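Local structure of predicted flavin-nucleotide-binding protein from COG3576 family structurally related to pyridoxine 5'-phosphate oxidase (Lactobacillus delbrueckii subsp. bulgaricus, 2HTD) at residues L28-E31 / Q32-F36. The protein is of unknown function but probably binds a flavin nucleotide, as a putative oxidoreductase related to pyridoxamine 5'-phosphate oxidase. Numbering follows the deposited sequence.
Sequences LTEE and QVNLF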
loop_
_atom_site.group_PDB
_atom_site.type_symbol
_atom_site.label_atom_id
_atom_site.label_comp_id
_atom_site.label_asym_id
_atom_site.label_seq_id
_atom_site.Cartn_x
_atom_site.Cartn_y
_atom_site.Cartn_z
ATOM N N LEU B 28 -13.099 -6.791 -12.269
ATOM C CA LEU B 28 -13.723 -6.666 -10.936
ATOM C C LEU B 28 -15.146 -7.154 -10.920
ATOM O O LEU B 28 -15.861 -7.052 -11.905
ATOM C CB LEU B 28 -13.704 -5.216 -10.451
ATOM C CG LEU B 28 -12.326 -4.592 -10.338
ATOM C CD1 LEU B 28 -12.397 -3.078 -10.117
ATOM C CD2 LEU B 28 -11.477 -5.293 -9.238
ATOM N N THR B 29 -15.543 -7.818 -9.842
ATOM C CA THR B 29 -16.970 -8.105 -9.620
ATOM C C THR B 29 -17.632 -6.818 -9.123
ATOM O O THR B 29 -16.928 -5.855 -8.727
ATOM C CB THR B 29 -17.156 -9.172 -8.542
ATOM O OG1 THR B 29 -16.593 -8.699 -7.311
ATOM C CG2 THR B 29 -16.462 -10.491 -8.973
ATOM N N GLU B 30 -18.959 -6.835 -9.051
ATOM C CA GLU B 30 -19.667 -5.657 -8.544
ATOM C C GLU B 30 -19.280 -5.362 -7.109
ATOM O O GLU B 30 -19.085 -4.209 -6.759
ATOM C CB GLU B 30 -21.179 -5.809 -8.668
ATOM C CG GLU B 30 -21.946 -4.511 -8.235
ATOM C CD GLU B 30 -21.705 -3.267 -9.137
ATOM O OE1 GLU B 30 -20.930 -3.336 -10.124
ATOM O OE2 GLU B 30 -22.308 -2.199 -8.855
ATOM N N GLU B 31 -19.106 -6.392 -6.278
ATOM C CA GLU B 31 -18.726 -6.154 -4.892
ATOM C C GLU B 31 -17.390 -5.485 -4.861
ATOM O O GLU B 31 -17.083 -4.621 -3.981
ATOM C CB GLU B 31 -18.683 -7.485 -4.115
ATOM C CG GLU B 31 -18.177 -7.418 -2.682
ATOM C CD GLU B 31 -16.762 -7.934 -2.478
ATOM O OE1 GLU B 31 -16.168 -8.515 -3.409
ATOM O OE2 GLU B 31 -16.238 -7.821 -1.338
ATOM N N GLN B 32 -16.484 -5.888 -5.758
ATOM C CA GLN B 32 -15.130 -5.282 -5.755
ATOM C C GLN B 32 -15.114 -3.842 -6.296
ATOM O O GLN B 32 -14.395 -2.976 -5.798
ATOM C CB GLN B 32 -14.179 -6.162 -6.569
ATOM C CG GLN B 32 -13.891 -7.473 -5.841
ATOM C CD GLN B 32 -13.303 -8.535 -6.699
ATOM O OE1 GLN B 32 -13.298 -8.439 -7.930
ATOM N NE2 GLN B 32 -12.839 -9.607 -6.048
ATOM N N VAL B 33 -15.923 -3.621 -7.327
ATOM C CA VAL B 33 -16.145 -2.267 -7.804
ATOM C C VAL B 33 -16.628 -1.373 -6.668
ATOM O O VAL B 33 -16.136 -0.260 -6.460
ATOM C CB VAL B 33 -17.189 -2.260 -8.944
ATOM C CG1 VAL B 33 -17.673 -0.813 -9.175
ATOM C CG2 VAL B 33 -16.630 -2.867 -10.240
ATOM N N ASN B 34 -17.580 -1.850 -5.889
ATOM C CA ASN B 34 -18.062 -1.033 -4.764
ATOM C C ASN B 34 -17.054 -0.855 -3.662
ATOM O O ASN B 34 -17.001 0.204 -3.038
ATOM C CB ASN B 34 -19.361 -1.603 -4.243
ATOM C CG ASN B 34 -20.503 -1.323 -5.182
ATOM O OD1 ASN B 34 -20.498 -0.304 -5.883
ATOM N ND2 ASN B 34 -21.501 -2.204 -5.195
ATOM N N LEU B 35 -16.178 -1.829 -3.450
ATOM C CA LEU B 35 -15.050 -1.566 -2.542
ATOM C C LEU B 35 -14.187 -0.365 -2.956
ATOM O O LEU B 35 -13.851 0.474 -2.120
ATOM C CB LEU B 35 -14.141 -2.792 -2.384
ATOM C CG LEU B 35 -14.617 -3.865 -1.400
ATOM C CD1 LEU B 35 -13.833 -5.170 -1.583
ATOM C CD2 LEU B 35 -14.456 -3.378 0.038
ATOM N N PHE B 36 -13.829 -0.334 -4.251
ATOM C CA PHE B 36 -13.061 0.758 -4.812
ATOM C C PHE B 36 -13.791 2.076 -4.768
ATOM O O PHE B 36 -13.178 3.094 -4.476
ATOM C CB PHE B 36 -12.556 0.487 -6.245
ATOM C CG PHE B 36 -11.318 -0.355 -6.296
ATOM C CD1 PHE B 36 -10.086 0.158 -5.932
ATOM C CD2 PHE B 36 -11.410 -1.683 -6.658
ATOM C CE1 PHE B 36 -8.957 -0.648 -5.961
ATOM C CE2 PHE B 36 -10.286 -2.482 -6.681
ATOM C CZ PHE B 36 -9.057 -1.958 -6.338
HETATM O O HOH W 1 -21.222 0.075 -8.569
#
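Thr-29 and Gln-32 close the N-terminus of helix 30-38 with a capping box. Thr-29 OG1, set between its own backbone N and carbonyl carbon (chi1 60°), accepts from Gln-32 N at 3.2 Å. Thr-29 N returns a nearly straight bond of 3.0 Å to Gln-32 OE1, with the donor above the amide plane. Gln-32 reaches back because its CG lies beside the backbone N (chi1 -70°) and the chain runs extended from there. A leucine in place of Gln-32 would probably leave Thr-29 N without its acceptor and undo half of the box. The first helical turns follow in the backbone: Val-33 N to Thr-29 O at 2.8 Å, then Asn-34 N to Glu-30 O and Leu-35 N to Glu-31 O.

Below the cap the contact is apolar. Leu-28 CB meets Val-33 CG2 at 3.8 Å. Leu-28 CD1 approaches Phe-36 CD2 at 3.9 Å, the two side chains crossing at about a right angle. Leu-28 also rests on Val-103 and Ile-135, and Phe-36 on Leu-90 and Ala-92, seating the helix and the residue leading into it on the antiparallel sheet.

On the exposed side, one water donates to Asn-34 OD1 at 2.8 Å and, at an unusually short and therefore doubtful distance, to Glu-30 OE2. The reciprocal bonds of the box satisfy polar groups at the helix start, and Glu-30 and Glu-31 in the first turn probably interact favourably with the helix dipole.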